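Local coordinates for protein GCN5-related N-acetyltransferase (Anabaena variabilis, PDB 2OZG) that probably transfers an acetyl group from acetyl-coenzyme A to an amine, perhaps that of an aminoglycoside, and binds coenzyme A, at residues A[121-126]-A[131-136]; A[287-292]-A[347-352]; A[152-157]-A[211-216]. One frame throughout, in Å; residues are numbered along the deposited sequence.

Contact 1: residues A[121-126]-A[131-136]. With COA (coenzyme A), chain C.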
loop_
_atom_site.group_PDB
_atom_site.type_symbol
_atom_site.label_atom_id
_atom_site.label_comp_id
_atom_site.label_asym_id
_atom_site.label_seq_id
_atom_site.Cartn_x
_atom_site.Cartn_y
_atom_site.Cartn_z
ATOM N N ALA A 121 -25.105 10.574 -7.341
ATOM C CA ALA A 121 -23.925 9.762 -7.786
ATOM C C ALA A 121 -23.180 10.638 -8.787
ATOM O O ALA A 121 -21.988 10.515 -8.972
ATOM C CB ALA A 121 -24.374 8.477 -8.431
ATOM N N THR A 122 -23.924 11.552 -9.406
ATOM C CA THR A 122 -23.396 12.483 -10.367
ATOM C C THR A 122 -24.229 13.776 -10.285
ATOM O O THR A 122 -25.452 13.770 -10.410
ATOM C CB THR A 122 -23.353 11.883 -11.783
ATOM O OG1 THR A 122 -23.072 12.923 -12.748
ATOM C CG2 THR A 122 -24.687 11.178 -12.107
ATOM N N GLN A 123 -23.534 14.891 -10.058
ATOM C CA GLN A 123 -24.183 16.189 -9.872
ATOM C C GLN A 123 -24.851 16.795 -11.115
ATOM O O GLN A 123 -25.915 17.425 -10.986
ATOM C CB GLN A 123 -23.158 17.210 -9.315
ATOM C CG GLN A 123 -22.767 16.877 -7.949
ATOM C CD GLN A 123 -21.955 17.917 -7.249
ATOM O OE1 GLN A 123 -22.102 18.041 -6.044
ATOM N NE2 GLN A 123 -21.101 18.686 -7.980
ATOM N N ARG A 124 -24.245 16.597 -12.284
ATOM C CA ARG A 124 -24.688 17.253 -13.525
ATOM C C ARG A 124 -26.155 16.966 -13.781
ATOM O O ARG A 124 -26.923 17.849 -14.141
ATOM C CB ARG A 124 -23.813 16.793 -14.705
ATOM C CG ARG A 124 -24.042 17.483 -16.073
ATOM C CD ARG A 124 -23.254 16.757 -17.254
ATOM N N LEU A 125 -26.533 15.714 -13.622
ATOM C CA LEU A 125 -27.929 15.298 -13.798
ATOM C C LEU A 125 -28.908 16.085 -12.908
ATOM O O LEU A 125 -29.888 16.706 -13.376
ATOM C CB LEU A 125 -28.051 13.810 -13.500
ATOM C CG LEU A 125 -29.489 13.254 -13.288
ATOM C CD1 LEU A 125 -30.218 13.415 -14.576
ATOM C CD2 LEU A 125 -29.456 11.799 -12.871
ATOM N N TYR A 126 -28.663 16.053 -11.611
ATOM C CA TYR A 126 -29.578 16.730 -10.690
ATOM C C TYR A 126 -29.597 18.253 -10.797
ATOM O O TYR A 126 -30.617 18.838 -10.606
ATOM C CB TYR A 126 -29.354 16.229 -9.303
ATOM C CG TYR A 126 -29.521 14.730 -9.242
ATOM C CD1 TYR A 126 -30.769 14.165 -9.286
ATOM C CD2 TYR A 126 -28.411 13.888 -9.123
ATOM C CE1 TYR A 126 -30.935 12.787 -9.203
ATOM C CE2 TYR A 126 -28.549 12.518 -9.063
ATOM C CZ TYR A 126 -29.808 11.973 -9.102
ATOM O OH TYR A 126 -29.992 10.650 -9.022
ATOM N N TYR A 131 -31.555 20.861 -8.478
ATOM C CA TYR A 131 -30.950 20.461 -7.189
ATOM C C TYR A 131 -29.592 21.139 -7.084
ATOM O O TYR A 131 -28.910 21.317 -8.094
ATOM C CB TYR A 131 -30.714 18.936 -7.080
ATOM C CG TYR A 131 -31.959 18.114 -6.848
ATOM C CD1 TYR A 131 -32.765 17.736 -7.884
ATOM C CD2 TYR A 131 -32.306 17.702 -5.567
ATOM C CE1 TYR A 131 -33.928 17.047 -7.669
ATOM C CE2 TYR A 131 -33.463 16.958 -5.331
ATOM C CZ TYR A 131 -34.260 16.639 -6.365
ATOM O OH TYR A 131 -35.408 15.901 -6.151
ATOM N N GLU A 132 -29.180 21.465 -5.848
ATOM C CA GLU A 132 -27.840 21.994 -5.638
ATOM C C GLU A 132 -27.248 21.548 -4.331
ATOM O O GLU A 132 -27.955 21.226 -3.408
ATOM C CB GLU A 132 -27.821 23.530 -5.720
ATOM C CG GLU A 132 -26.403 24.208 -5.726
ATOM C CD GLU A 132 -25.462 23.656 -6.823
ATOM O OE1 GLU A 132 -24.788 22.635 -6.568
ATOM O OE2 GLU A 132 -25.385 24.250 -7.911
ATOM N N GLN A 133 -25.918 21.533 -4.253
ATOM C CA GLN A 133 -25.259 21.250 -2.981
ATOM C C GLN A 133 -25.892 22.082 -1.903
ATOM O O GLN A 133 -26.089 23.281 -2.068
ATOM C CB GLN A 133 -23.775 21.555 -3.044
ATOM C CG GLN A 133 -23.042 20.731 -4.095
ATOM C CD GLN A 133 -21.560 20.901 -3.986
ATOM O OE1 GLN A 133 -21.111 21.866 -3.377
ATOM N NE2 GLN A 133 -20.775 19.927 -4.538
ATOM N N ALA A 134 -26.218 21.448 -0.775
ATOM C CA ALA A 134 -26.954 22.126 0.238
ATOM C C ALA A 134 -26.675 21.670 1.667
ATOM O O ALA A 134 -27.106 22.335 2.602
ATOM C CB ALA A 134 -28.437 21.983 -0.059
ATOM N N GLY A 135 -25.958 20.562 1.852
ATOM C CA GLY A 135 -25.637 20.131 3.195
ATOM C C GLY A 135 -24.523 19.125 3.167
ATOM O O GLY A 135 -24.178 18.583 2.103
ATOM N N SER A 136 -24.031 18.816 4.343
ATOM C CA SER A 136 -22.911 17.892 4.468
ATOM C C SER A 136 -23.190 16.601 5.212
ATOM O O SER A 136 -24.143 16.507 5.979
ATOM C CB SER A 136 -21.766 18.620 5.176
ATOM O OG SER A 136 -21.403 19.791 4.443
HETATM N N1A COA C . -21.921 11.397 -14.820
HETATM C C2A COA C . -22.187 12.693 -15.073
HETATM N N3A COA C . -23.331 13.088 -15.667
HETATM C C4A COA C . -24.245 12.156 -16.035
HETATM C C5A COA C . -24.009 10.804 -15.804
HETATM C C6A COA C . -22.802 10.437 -15.176
HETATM N N6A COA C . -22.468 9.158 -14.898
HETATM N N7A COA C . -25.091 10.147 -16.288
HETATM C C8A COA C . -25.957 11.059 -16.799
HETATM N N9A COA C . -25.428 12.283 -16.633
HETATM C C1B COA C . -25.979 13.617 -17.016
HETATM C C2B COA C . -25.795 13.901 -18.505
HETATM O O2B COA C . -24.501 14.472 -18.808
HETATM C C3B COA C . -26.986 14.800 -18.817
HETATM O O3B COA C . -26.644 16.192 -18.830
HETATM P P3B COA C . -26.382 16.962 -20.244
HETATM O O7A COA C . -27.779 17.195 -20.794
HETATM O O8A COA C . -25.582 18.192 -19.827
HETATM O O9A COA C . -25.598 15.988 -21.115
HETATM C C4B COA C . -28.033 14.506 -17.746
HETATM O O4B COA C . -27.384 13.728 -16.732
HETATM C C5B COA C . -29.241 13.751 -18.305
HETATM O O5B COA C . -28.812 12.456 -18.750
HETATM P P1A COA C . -29.798 11.162 -18.854
HETATM O O1A COA C . -31.189 11.547 -18.406
HETATM O O2A COA C . -29.616 10.564 -20.250
HETATM O O3A COA C . -29.094 10.137 -17.793
HETATM P P2A COA C . -29.091 8.503 -17.932
HETATM O O4A COA C . -30.499 8.111 -18.390
HETATM O O5A COA C . -27.912 8.115 -18.822
HETATM O O6A COA C . -28.818 8.029 -16.360
HETATM C CBP COA C . -27.638 6.850 -14.402
HETATM C CCP COA C . -27.940 6.950 -15.914
HETATM C CDP COA C . -28.892 7.357 -13.692
HETATM C CEP COA C . -26.565 7.899 -14.126
HETATM C CAP COA C . -27.286 5.337 -14.034
HETATM O OAP COA C . -28.400 4.626 -13.396
HETATM C C9P COA C . -26.014 4.917 -13.246
HETATM O O9P COA C . -24.811 4.789 -13.837
HETATM N N8P COA C . -26.010 4.543 -11.950
HETATM C C7P COA C . -26.988 4.476 -10.863
HETATM C C6P COA C . -26.325 5.364 -9.823
HETATM C C5P COA C . -26.961 6.746 -9.807
HETATM O O5P COA C . -27.143 7.374 -10.848
HETATM N N4P COA C . -27.286 7.255 -8.609
HETATM C C3P COA C . -27.879 8.565 -8.355
HETATM C C2P COA C . -28.169 8.593 -6.871
HETATM S S1P COA C . -29.545 7.446 -6.450
#
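Tyr-126 and Tyr-131 carry most of this contact, one at the end of the 121-126 segment and the other just where the chain turns back toward strand 132-143. The edge of the Tyr-126 ring is directed at the face of Tyr-131 in a T-shaped pair, with centroids 5.9 Å apart and planes at 78°. The turn brings the backbones close, Tyr-126 CA to Tyr-131 CA 5.3 Å, and with them Tyr-126 CB to 3.8 Å from Tyr-131 CB; in both residues CG then stands anti to the carbonyl carbon, which aims the rings. Beside them Tyr-131 N donates to Tyr-126 O over 3.1 Å, closing the turn after the helix. Tyrosine suits the place because each long ring is apolar along its sides and polar at its tip: Tyr-131 OH bonds to Ser-116, while Tyr-126 OH reaches the pantetheine arm and lies 4.1 Å from the coenzyme A S1P. The coenzyme C3P sits at the edge of the Tyr-126 ring, near its plane.

This is the GNAT core, whose short helix 123-128 flanks the cofactor and leads into strand 132-143, which carries a classic beta bulge where Ala-134 and Gly-135 both face Trp-286.

Farther along, the extended Gln-123 and Gln-133 side chains cross at about a right angle. Glutamine, donor and acceptor at once, suits a buried place where helix, strand and neighbouring subunit meet. Gln-133 NE2 donates to Gln-123 OE1 at 2.8 Å, nearly straight at 169°, and lies in the carbonyl plane on a lone pair. The two amide planes are turned 62° apart. Gln-123 OE1 also receives Gln-276 of a second subunit, and Gln-123 NE2 gives to Pro-274 O there, while Gln-133 OE1 takes Arg-285.

Contact 2: residues A[287-292]-A[347-352]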
loop_
_atom_site.group_PDB
_atom_site.type_symbol
_atom_site.label_atom_id
_atom_site.label_comp_id
_atom_site.label_asym_id
_atom_site.label_seq_id
_atom_site.Cartn_x
_atom_site.Cartn_y
_atom_site.Cartn_z
HETATM N N MSE A 287 -27.802 17.192 -1.848
HETATM C CA MSE A 287 -28.384 18.251 -2.586
HETATM C C MSE A 287 -29.796 18.455 -2.236
HETATM O O MSE A 287 -30.491 17.520 -1.826
HETATM C CB MSE A 287 -28.278 17.907 -4.043
HETATM C CG MSE A 287 -26.872 17.895 -4.607
HETATM SE SE MSE A 287 -26.859 17.614 -6.567
HETATM C CE MSE A 287 -25.566 19.028 -7.108
ATOM N N LEU A 288 -30.264 19.667 -2.476
ATOM C CA LEU A 288 -31.659 20.059 -2.180
ATOM C C LEU A 288 -32.291 20.779 -3.368
ATOM O O LEU A 288 -31.633 21.547 -4.063
ATOM C CB LEU A 288 -31.662 21.010 -0.960
ATOM C CG LEU A 288 -33.055 21.423 -0.417
ATOM C CD1 LEU A 288 -33.210 21.354 1.092
ATOM C CD2 LEU A 288 -33.457 22.821 -0.953
ATOM N N ARG A 289 -33.574 20.517 -3.590
ATOM C CA ARG A 289 -34.326 21.197 -4.590
ATOM C C ARG A 289 -35.412 21.989 -3.874
ATOM O O ARG A 289 -36.177 21.436 -3.053
ATOM C CB ARG A 289 -34.963 20.192 -5.567
ATOM C CG ARG A 289 -35.022 20.712 -7.061
ATOM C CD ARG A 289 -35.997 21.826 -7.339
ATOM N NE ARG A 289 -35.956 22.145 -8.770
ATOM C CZ ARG A 289 -36.677 23.089 -9.348
ATOM N NH1 ARG A 289 -37.506 23.844 -8.628
ATOM N NH2 ARG A 289 -36.530 23.322 -10.636
ATOM N N ILE A 290 -35.464 23.285 -4.132
ATOM C CA ILE A 290 -36.603 24.096 -3.673
ATOM C C ILE A 290 -37.733 23.825 -4.647
ATOM O O ILE A 290 -37.711 24.276 -5.785
ATOM C CB ILE A 290 -36.261 25.585 -3.663
ATOM C CG1 ILE A 290 -35.049 25.839 -2.749
ATOM C CG2 ILE A 290 -37.510 26.436 -3.321
ATOM C CD1 ILE A 290 -35.309 25.916 -1.249
ATOM N N VAL A 291 -38.703 23.038 -4.210
ATOM C CA VAL A 291 -39.823 22.666 -5.052
ATOM C C VAL A 291 -40.897 23.781 -5.116
ATOM O O VAL A 291 -41.477 24.066 -6.188
ATOM C CB VAL A 291 -40.445 21.347 -4.567
ATOM C CG1 VAL A 291 -41.674 20.973 -5.415
ATOM C CG2 VAL A 291 -39.403 20.219 -4.593
ATOM N N ASN A 292 -41.147 24.404 -3.959
ATOM C CA ASN A 292 -42.068 25.555 -3.843
ATOM C C ASN A 292 -41.407 26.696 -3.052
ATOM O O ASN A 292 -41.165 26.577 -1.849
ATOM C CB ASN A 292 -43.373 25.136 -3.213
ATOM C CG ASN A 292 -44.408 26.224 -3.300
ATOM O OD1 ASN A 292 -44.264 27.308 -2.729
ATOM N ND2 ASN A 292 -45.432 25.960 -4.062
ATOM N N LEU A 347 -31.295 35.164 -8.247
ATOM C CA LEU A 347 -30.654 33.889 -8.285
ATOM C C LEU A 347 -31.545 32.862 -8.959
ATOM O O LEU A 347 -32.742 33.030 -9.131
ATOM C CB LEU A 347 -30.309 33.423 -6.856
ATOM C CG LEU A 347 -31.311 33.612 -5.739
ATOM C CD1 LEU A 347 -32.705 33.265 -6.046
ATOM C CD2 LEU A 347 -30.857 32.833 -4.501
ATOM N N ASP A 348 -30.904 31.785 -9.356
ATOM C CA ASP A 348 -31.579 30.652 -9.900
ATOM C C ASP A 348 -32.061 29.842 -8.715
ATOM O O ASP A 348 -31.513 29.949 -7.620
ATOM C CB ASP A 348 -30.548 29.823 -10.687
ATOM C CG ASP A 348 -31.168 28.626 -11.351
ATOM O OD1 ASP A 348 -31.961 28.854 -12.287
ATOM O OD2 ASP A 348 -30.866 27.469 -10.919
ATOM N N ILE A 349 -33.038 28.975 -8.956
ATOM C CA ILE A 349 -33.552 28.099 -7.922
ATOM C C ILE A 349 -32.411 27.281 -7.239
ATOM O O ILE A 349 -32.509 26.928 -6.056
ATOM C CB ILE A 349 -34.691 27.215 -8.527
ATOM C CG1 ILE A 349 -35.548 26.621 -7.432
ATOM C CG2 ILE A 349 -34.153 26.099 -9.459
ATOM C CD1 ILE A 349 -36.406 27.693 -6.722
ATOM N N LYS A 350 -31.293 27.040 -7.958
ATOM C CA LYS A 350 -30.145 26.346 -7.393
ATOM C C LYS A 350 -29.418 27.159 -6.367
ATOM O O LYS A 350 -29.015 26.606 -5.335
ATOM C CB LYS A 350 -29.140 25.869 -8.423
ATOM C CG LYS A 350 -29.747 24.864 -9.387
ATOM C CD LYS A 350 -28.754 24.204 -10.303
ATOM C CE LYS A 350 -27.916 25.125 -11.203
ATOM N NZ LYS A 350 -28.692 25.966 -12.109
ATOM N N GLY A 351 -29.243 28.464 -6.653
ATOM C CA GLY A 351 -28.605 29.360 -5.716
ATOM C C GLY A 351 -29.417 29.429 -4.431
ATOM O O GLY A 351 -28.867 29.497 -3.341
ATOM N N LEU A 352 -30.743 29.396 -4.575
ATOM C CA LEU A 352 -31.656 29.516 -3.446
ATOM C C LEU A 352 -31.569 28.336 -2.535
ATOM O O LEU A 352 -31.741 28.483 -1.331
ATOM C CB LEU A 352 -33.096 29.680 -3.947
ATOM C CG LEU A 352 -34.166 29.892 -2.849
ATOM C CD1 LEU A 352 -33.814 31.084 -2.002
ATOM C CD2 LEU A 352 -35.518 30.043 -3.427
HETATM O O HOH W 1 -33.439 24.378 -5.821
#
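A small, buried apolar contact, built on Ile-290, Ile-349 and Leu-352 and flanked by the guanidinium of Arg-289, joins the last strand of the acetyltransferase part, 279-290, to the first turn of helix 349-357 in the sterol-carrier-like part. Ile-349 is the wedge. Its CG1 stands anti to the backbone N (chi1 -162°), which carries CD1 to 3.7 Å from Ile-290 CB and sends CG2 over one face of the Arg-289 guanidinium, 3.8 Å from Arg-289 NH2. Ile-290 CG2 also meets Leu-352 CD2 at 4.1 Å, the two side chains crossing at about a right angle. Branched isoleucine fits here because its separate arms touch different partners.

Arg-289 is kept flat against Ile-349 by bonds at its rim. NH1 donates to Ile-290 O over 2.9 Å, close to the guanidinium plane, and also forms a salt bridge with Asp-316; NE gives to Ala-129 O. One water links the two backbones, accepting from Ile-290 N and donating to Ile-349 O.

The start of the helix is secured by Asp-348 at its N-cap. Asp-348 OD2 accepts Lys-350 N at 3.0 Å and, from the opposite face of the carboxylate, Lys-350 NZ at 2.9 Å in a salt bridge.

Between the two segments themselves the grip is therefore van der Waals contact plus one bridging water, while the polar groups nearby are satisfied locally: the arginine's charge is probably balanced by Asp-316, which lets its face serve as a surface for isoleucine.

Contact 3: residues A[152-157]-A[211-216]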
loop_
_atom_site.group_PDB
_atom_site.type_symbol
_atom_site.label_atom_id
_atom_site.label_comp_id
_atom_site.label_asym_id
_atom_site.label_seq_id
_atom_site.Cartn_x
_atom_site.Cartn_y
_atom_site.Cartn_z
ATOM N N ALA A 152 -16.940 8.751 33.120
ATOM C CA ALA A 152 -18.226 8.054 33.009
ATOM C C ALA A 152 -19.294 8.673 33.905
ATOM O O ALA A 152 -19.697 8.089 34.896
ATOM C CB ALA A 152 -18.049 6.581 33.352
ATOM N N SER A 153 -19.743 9.853 33.526
ATOM C CA SER A 153 -20.764 10.574 34.244
ATOM C C SER A 153 -22.077 9.781 34.321
ATOM O O SER A 153 -22.737 9.752 35.346
ATOM C CB SER A 153 -21.051 11.866 33.457
ATOM O OG SER A 153 -19.867 12.564 33.139
ATOM N N LEU A 154 -22.449 9.169 33.196
ATOM C CA LEU A 154 -23.720 8.463 33.009
ATOM C C LEU A 154 -23.449 7.037 32.590
ATOM O O LEU A 154 -22.438 6.761 31.932
ATOM C CB LEU A 154 -24.547 9.131 31.893
ATOM C CG LEU A 154 -24.815 10.616 32.092
ATOM C CD1 LEU A 154 -25.600 11.156 30.952
ATOM C CD2 LEU A 154 -25.539 10.871 33.400
ATOM N N PRO A 155 -24.306 6.106 33.044
ATOM C CA PRO A 155 -24.160 4.749 32.633
ATOM C C PRO A 155 -24.708 4.499 31.255
ATOM O O PRO A 155 -25.527 5.255 30.761
ATOM C CB PRO A 155 -25.032 3.979 33.629
ATOM C CG PRO A 155 -25.984 4.887 34.107
ATOM C CD PRO A 155 -25.345 6.252 34.068
ATOM N N LEU A 156 -24.264 3.402 30.679
ATOM C CA LEU A 156 -24.762 2.920 29.417
ATOM C C LEU A 156 -25.450 1.603 29.677
ATOM O O LEU A 156 -25.033 0.856 30.551
ATOM C CB LEU A 156 -23.651 2.751 28.383
ATOM C CG LEU A 156 -23.366 4.088 27.715
ATOM C CD1 LEU A 156 -22.282 4.773 28.444
ATOM C CD2 LEU A 156 -23.038 3.887 26.279
ATOM N N GLU A 157 -26.488 1.348 28.897
ATOM C CA GLU A 157 -27.341 0.193 29.030
ATOM C C GLU A 157 -27.694 -0.367 27.656
ATOM O O GLU A 157 -28.169 0.369 26.842
ATOM C CB GLU A 157 -28.629 0.636 29.695
ATOM C CG GLU A 157 -29.535 -0.505 30.041
ATOM C CD GLU A 157 -30.922 -0.053 30.502
ATOM O OE1 GLU A 157 -31.142 1.174 30.672
ATOM O OE2 GLU A 157 -31.783 -0.933 30.676
ATOM N N LYS A 211 -33.933 8.198 32.581
ATOM C CA LYS A 211 -33.558 9.592 32.311
ATOM C C LYS A 211 -32.537 9.566 31.169
ATOM O O LYS A 211 -31.411 10.049 31.305
ATOM C CB LYS A 211 -32.998 10.254 33.569
ATOM N N PRO A 212 -32.938 9.000 30.023
ATOM C CA PRO A 212 -31.989 8.894 28.936
ATOM C C PRO A 212 -31.548 10.234 28.406
ATOM O O PRO A 212 -32.388 11.115 28.231
ATOM C CB PRO A 212 -32.758 8.110 27.865
ATOM C CG PRO A 212 -34.130 8.067 28.268
ATOM C CD PRO A 212 -34.255 8.437 29.685
ATOM N N GLN A 213 -30.252 10.362 28.122
ATOM C CA GLN A 213 -29.679 11.572 27.602
ATOM C C GLN A 213 -29.007 11.400 26.239
ATOM O O GLN A 213 -28.528 12.345 25.655
ATOM C CB GLN A 213 -28.715 12.136 28.618
ATOM C CG GLN A 213 -29.417 12.545 29.922
ATOM C CD GLN A 213 -28.544 13.360 30.833
ATOM O OE1 GLN A 213 -27.941 14.354 30.410
ATOM N NE2 GLN A 213 -28.476 12.951 32.116
ATOM N N GLY A 214 -29.014 10.193 25.713
ATOM C CA GLY A 214 -28.426 9.949 24.435
ATOM C C GLY A 214 -28.383 8.476 24.164
ATOM O O GLY A 214 -28.856 7.677 24.975
ATOM N N TYR A 215 -27.795 8.116 23.019
ATOM C CA TYR A 215 -27.706 6.722 22.658
ATOM C C TYR A 215 -26.597 6.490 21.624
ATOM O O TYR A 215 -26.020 7.465 21.056
ATOM C CB TYR A 215 -29.098 6.208 22.199
ATOM C CG TYR A 215 -29.605 6.743 20.856
ATOM C CD1 TYR A 215 -29.054 6.311 19.672
ATOM C CD2 TYR A 215 -30.700 7.603 20.778
ATOM C CE1 TYR A 215 -29.512 6.805 18.415
ATOM C CE2 TYR A 215 -31.183 8.042 19.555
ATOM C CZ TYR A 215 -30.592 7.649 18.376
ATOM O OH TYR A 215 -31.143 8.093 17.177
ATOM N N ILE A 216 -26.216 5.223 21.468
ATOM C CA ILE A 216 -25.234 4.832 20.438
ATOM C C ILE A 216 -25.693 3.527 19.814
ATOM O O ILE A 216 -26.067 2.574 20.529
ATOM C CB ILE A 216 -23.805 4.611 21.007
ATOM C CG1 ILE A 216 -23.425 5.703 21.992
ATOM C CG2 ILE A 216 -22.802 4.491 19.883
ATOM C CD1 ILE A 216 -22.036 5.529 22.655
#
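One face of the Gln-213 side-chain amide is covered by Leu-154: CD1 sits over the face, 3.6 Å from Gln-213 NE2, and CD2 lies off the nitrogen edge, 3.8 Å from the same atom. The oxygen end of the amide, Gln-213 OE1, is hydrogen-bonded to Ser-238 OG, which helps fix the rotation of the group. Glutamine suits this partly exposed spot, since its flat amide offers a face to leucine and an acceptor to serine. Leu-154 has CG anti to the carbonyl carbon (chi1 -56°), and this turns its methyls across the Gln-213 chain at about a right angle. With an alanine in place of Gln-213 the amide is gone, which is likely to leave the Leu-154 methyls without their cover and to take from Ser-238 this hydrogen-bond partner.

Farther along both segments, the second point of contact is purely aliphatic: Leu-156 CD2 meets Ile-216 CD1 at 4.1 Å.

Strand 202-206 pairs with both 156-158 and 211-222, so Leu-156 and Ile-216 meet across an intervening strand, both touched by its Ile-206. A classic beta bulge at Gln-213 and Gly-214 faces Ile-206, and helix 239-250 packs on Leu-154, Leu-156 and Ile-216.

From the N terminus, contact 1 comes first and closes the tight turn between helix 123-128 and strand 132-143. The chain then moves away to contact 3, which ties 152-157 to strand 211-222 of the second acetyltransferase part, closing a loop of 53 residues. It returns along strand 279-290 to contact 2, which spans 54 residues and joins that strand to the sterol-carrier-like part. The three follow in series; none nests or crosses. Contacts 1 and 2 nevertheless touch, since strands 132-143 and 279-290 are neighbours and Glu-132 O probably accepts from Leu-288 N. Contact 3 lies apart, its centre about 37 Å from that of contact 1 and about 40 Å from that of contact 2.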